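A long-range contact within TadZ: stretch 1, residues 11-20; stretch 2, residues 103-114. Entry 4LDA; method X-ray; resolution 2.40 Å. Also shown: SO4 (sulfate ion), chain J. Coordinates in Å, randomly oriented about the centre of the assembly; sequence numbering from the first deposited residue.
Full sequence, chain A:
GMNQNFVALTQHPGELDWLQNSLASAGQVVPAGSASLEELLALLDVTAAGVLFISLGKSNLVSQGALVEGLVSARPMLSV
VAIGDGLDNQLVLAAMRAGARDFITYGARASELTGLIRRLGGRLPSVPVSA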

# COMPACT_ATOMS: atom_id res chain seq x y z
N GLN A 11 -2.11 7.05 8.27
CA GLN A 11 -1.76 8.18 9.11
C GLN A 11 -2.94 8.54 10.06
O GLN A 11 -2.77 9.39 10.94
CB GLN A 11 -1.24 9.40 8.33
CG GLN A 11 -2.04 9.93 7.18
CD GLN A 11 -1.19 10.88 6.34
OE1 GLN A 11 -0.16 11.43 6.79
NE2 GLN A 11 -1.61 11.12 5.10
N HIS A 12 -4.07 7.79 9.99
CA HIS A 12 -5.17 7.90 10.95
C HIS A 12 -6.00 6.58 10.93
O HIS A 12 -6.01 5.87 9.92
CB HIS A 12 -6.04 9.16 10.76
CG HIS A 12 -6.90 9.16 9.55
ND1 HIS A 12 -8.21 8.70 9.60
CD2 HIS A 12 -6.65 9.64 8.31
CE1 HIS A 12 -8.69 8.89 8.39
NE2 HIS A 12 -7.79 9.46 7.58
N PRO A 13 -6.64 6.20 12.08
CA PRO A 13 -7.35 4.90 12.17
C PRO A 13 -8.49 4.68 11.17
O PRO A 13 -8.78 3.52 10.83
CB PRO A 13 -7.93 4.91 13.59
CG PRO A 13 -7.08 5.85 14.34
CD PRO A 13 -6.66 6.90 13.38
N GLY A 14 -9.15 5.77 10.74
CA GLY A 14 -10.24 5.71 9.78
C GLY A 14 -9.83 5.06 8.48
O GLY A 14 -10.63 4.38 7.84
N GLU A 15 -8.56 5.26 8.08
CA GLU A 15 -7.99 4.67 6.87
C GLU A 15 -7.84 3.16 7.02
O GLU A 15 -8.16 2.44 6.10
CB GLU A 15 -6.62 5.28 6.54
CG GLU A 15 -6.66 6.72 6.07
CD GLU A 15 -5.28 7.33 5.87
OE1 GLU A 15 -4.34 6.94 6.61
OE2 GLU A 15 -5.14 8.21 5.00
N LEU A 16 -7.33 2.70 8.18
CA LEU A 16 -7.13 1.28 8.45
C LEU A 16 -8.47 0.54 8.43
O LEU A 16 -8.55 -0.54 7.84
CB LEU A 16 -6.41 1.08 9.77
CG LEU A 16 -6.00 -0.37 10.07
CD1 LEU A 16 -4.92 -0.86 9.09
CD2 LEU A 16 -5.58 -0.52 11.51
N ASP A 17 -9.52 1.11 9.05
CA ASP A 17 -10.86 0.53 9.07
C ASP A 17 -11.42 0.41 7.66
O ASP A 17 -11.96 -0.63 7.32
CB ASP A 17 -11.81 1.35 9.96
CG ASP A 17 -11.51 1.28 11.44
OD1 ASP A 17 -10.99 0.23 11.89
OD2 ASP A 17 -11.83 2.25 12.16
N TRP A 18 -11.27 1.47 6.83
CA TRP A 18 -11.71 1.55 5.44
C TRP A 18 -11.03 0.45 4.60
O TRP A 18 -11.70 -0.25 3.84
CB TRP A 18 -11.41 2.95 4.87
CG TRP A 18 -11.50 3.07 3.36
CD1 TRP A 18 -12.63 3.05 2.59
CD2 TRP A 18 -10.41 3.38 2.47
NE1 TRP A 18 -12.30 3.26 1.28
CE2 TRP A 18 -10.95 3.47 1.18
CE3 TRP A 18 -9.03 3.53 2.64
CZ2 TRP A 18 -10.14 3.74 0.05
CZ3 TRP A 18 -8.23 3.78 1.53
CH2 TRP A 18 -8.79 3.91 0.26
N LEU A 19 -9.72 0.26 4.79
CA LEU A 19 -8.98 -0.79 4.11
C LEU A 19 -9.44 -2.18 4.54
O LEU A 19 -9.73 -3.00 3.67
CB LEU A 19 -7.46 -0.66 4.35
CG LEU A 19 -6.72 0.51 3.69
CD1 LEU A 19 -5.30 0.55 4.17
CD2 LEU A 19 -6.77 0.42 2.17
N GLN A 20 -9.52 -2.44 5.87
CA GLN A 20 -9.91 -3.73 6.44
C GLN A 20 -11.31 -4.16 6.03
O GLN A 20 -11.51 -5.33 5.69
CB GLN A 20 -9.83 -3.70 7.98
CG GLN A 20 -8.40 -3.82 8.48
CD GLN A 20 -8.19 -3.64 9.97
OE1 GLN A 20 -8.99 -3.01 10.67
NE2 GLN A 20 -7.03 -4.05 10.45
N PHE A 103 -2.41 4.72 -6.93
CA PHE A 103 -2.81 5.78 -6.00
C PHE A 103 -4.33 5.80 -5.84
O PHE A 103 -5.06 5.93 -6.83
CB PHE A 103 -2.31 7.14 -6.54
CG PHE A 103 -2.29 8.27 -5.53
CD1 PHE A 103 -3.47 8.91 -5.17
CD2 PHE A 103 -1.09 8.74 -5.02
CE1 PHE A 103 -3.45 9.98 -4.29
CE2 PHE A 103 -1.07 9.79 -4.10
CZ PHE A 103 -2.25 10.41 -3.76
N ILE A 104 -4.82 5.67 -4.60
CA ILE A 104 -6.25 5.66 -4.29
C ILE A 104 -6.52 6.76 -3.27
O ILE A 104 -5.62 7.19 -2.55
CB ILE A 104 -6.77 4.27 -3.80
CG1 ILE A 104 -5.92 3.72 -2.63
CG2 ILE A 104 -6.78 3.28 -4.99
CD1 ILE A 104 -6.42 2.45 -1.96
N THR A 105 -7.75 7.26 -3.25
CA THR A 105 -8.13 8.29 -2.29
C THR A 105 -8.96 7.61 -1.21
O THR A 105 -9.83 6.78 -1.48
CB THR A 105 -8.86 9.49 -2.95
OG1 THR A 105 -7.98 10.06 -3.92
CG2 THR A 105 -9.26 10.58 -1.95
N TYR A 106 -8.63 7.96 0.05
CA TYR A 106 -9.33 7.48 1.23
C TYR A 106 -10.82 7.79 1.11
O TYR A 106 -11.20 8.92 0.83
CB TYR A 106 -8.73 8.13 2.48
CG TYR A 106 -9.58 7.97 3.71
CD1 TYR A 106 -9.86 6.72 4.24
CD2 TYR A 106 -10.05 9.09 4.40
CE1 TYR A 106 -10.65 6.57 5.37
CE2 TYR A 106 -10.83 8.96 5.54
CZ TYR A 106 -11.11 7.69 6.04
OH TYR A 106 -11.88 7.55 7.16
N GLY A 107 -11.64 6.77 1.29
CA GLY A 107 -13.09 6.91 1.18
C GLY A 107 -13.63 6.47 -0.16
O GLY A 107 -14.82 6.68 -0.45
N ALA A 108 -12.78 5.90 -1.00
CA ALA A 108 -13.21 5.39 -2.30
C ALA A 108 -14.09 4.15 -2.10
O ALA A 108 -13.94 3.46 -1.10
CB ALA A 108 -12.00 5.06 -3.16
N ARG A 109 -15.00 3.86 -3.04
CA ARG A 109 -15.88 2.68 -2.96
C ARG A 109 -15.07 1.40 -2.71
O ARG A 109 -13.97 1.27 -3.26
CB ARG A 109 -16.71 2.53 -4.26
CG ARG A 109 -17.72 3.64 -4.44
CD ARG A 109 -18.47 3.51 -5.74
NE ARG A 109 -19.40 4.62 -5.91
CZ ARG A 109 -20.19 4.78 -6.97
NH1 ARG A 109 -20.18 3.91 -7.96
NH2 ARG A 109 -21.01 5.83 -7.03
N ALA A 110 -15.62 0.46 -1.92
CA ALA A 110 -14.96 -0.81 -1.63
C ALA A 110 -14.64 -1.60 -2.91
O ALA A 110 -13.59 -2.23 -2.98
CB ALA A 110 -15.84 -1.65 -0.71
N SER A 111 -15.52 -1.51 -3.94
CA SER A 111 -15.37 -2.21 -5.23
C SER A 111 -14.12 -1.72 -5.99
O SER A 111 -13.55 -2.48 -6.77
CB SER A 111 -16.62 -2.03 -6.09
OG SER A 111 -16.90 -0.66 -6.34
N GLU A 112 -13.66 -0.48 -5.72
CA GLU A 112 -12.47 0.08 -6.33
C GLU A 112 -11.23 -0.57 -5.75
O GLU A 112 -10.26 -0.79 -6.49
CB GLU A 112 -12.41 1.59 -6.14
CG GLU A 112 -13.46 2.37 -6.92
CD GLU A 112 -13.38 3.88 -6.77
OE1 GLU A 112 -12.25 4.43 -6.88
OE2 GLU A 112 -14.44 4.52 -6.59
N LEU A 113 -11.27 -0.91 -4.45
CA LEU A 113 -10.17 -1.56 -3.74
C LEU A 113 -10.08 -3.03 -4.10
O LEU A 113 -8.98 -3.50 -4.34
CB LEU A 113 -10.32 -1.39 -2.21
CG LEU A 113 -9.57 -0.19 -1.59
CD1 LEU A 113 -10.08 1.12 -2.13
CD2 LEU A 113 -9.75 -0.18 -0.13
N THR A 114 -11.21 -3.76 -4.14
CA THR A 114 -11.24 -5.19 -4.52
C THR A 114 -10.86 -5.34 -5.98
O THR A 114 -10.20 -6.33 -6.33
CB THR A 114 -12.60 -5.84 -4.23
OG1 THR A 114 -13.61 -5.09 -4.89
CG2 THR A 114 -12.90 -5.93 -2.76
S SO4 J . -19.36 -0.58 -3.38
O1 SO4 J . -20.69 -0.13 -2.96
O2 SO4 J . -18.36 -0.00 -2.47
O3 SO4 J . -19.26 -2.05 -3.31
O4 SO4 J . -19.14 -0.13 -4.76

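The contact is a knob-in-pocket arrangement: the helix that carries W18 sets the indole of that residue into a hollow formed by the end of a strand, a type II β turn (T105 to A108) and the helix that carries L113. The backbones come closest at E15 and Y106, whose CA atoms lie 6.4 Å apart, and the two stretches together bury 443 Å².

W18 (chi1 t) points toward stretch 2, which covers 140 Å² of W18. Its two faces are filled from opposite sides. On one, L113 CD2 sits 4.1 Å from the centroid of the W18 six-membered ring, 17° off the normal; on the other, Y106 CA lies 3.9 Å from that same W18 centroid, 15° off the normal, while G107 CA covers the five-membered ring. The indole is thus clamped between a leucine methyl and the turn backbone. Its polar edge is satisfied as well: W18 NE1 donates to A108 O at 2.9 Å with a nearly linear N-H...O angle of 170°. At the far end of the six-membered ring, W18 CH2 meets I104 CD1 at 3.6 Å, and L19 CD2 extends the apolar packing to L113 CD2 at 3.8 Å.

Y106 is the reciprocal bump, its ring laid against H12, G14 and E15. E15 CG stands over the Y106 ring face, 4.0 Å from the centroid of the Y106 ring, and H12 directs a ring edge at the Y106 face, with planes at 85°. The Y106 edge in turn approaches W18, offset edge-to-face.

G14 leaves room for the Y106 ring: an ideal CB on G14 would lie 2.6 Å from Y106 OH, a clash. At G107 the constraint is local: with phi/psi of 99/7, a CB would jam against the preceding carbonyl oxygen.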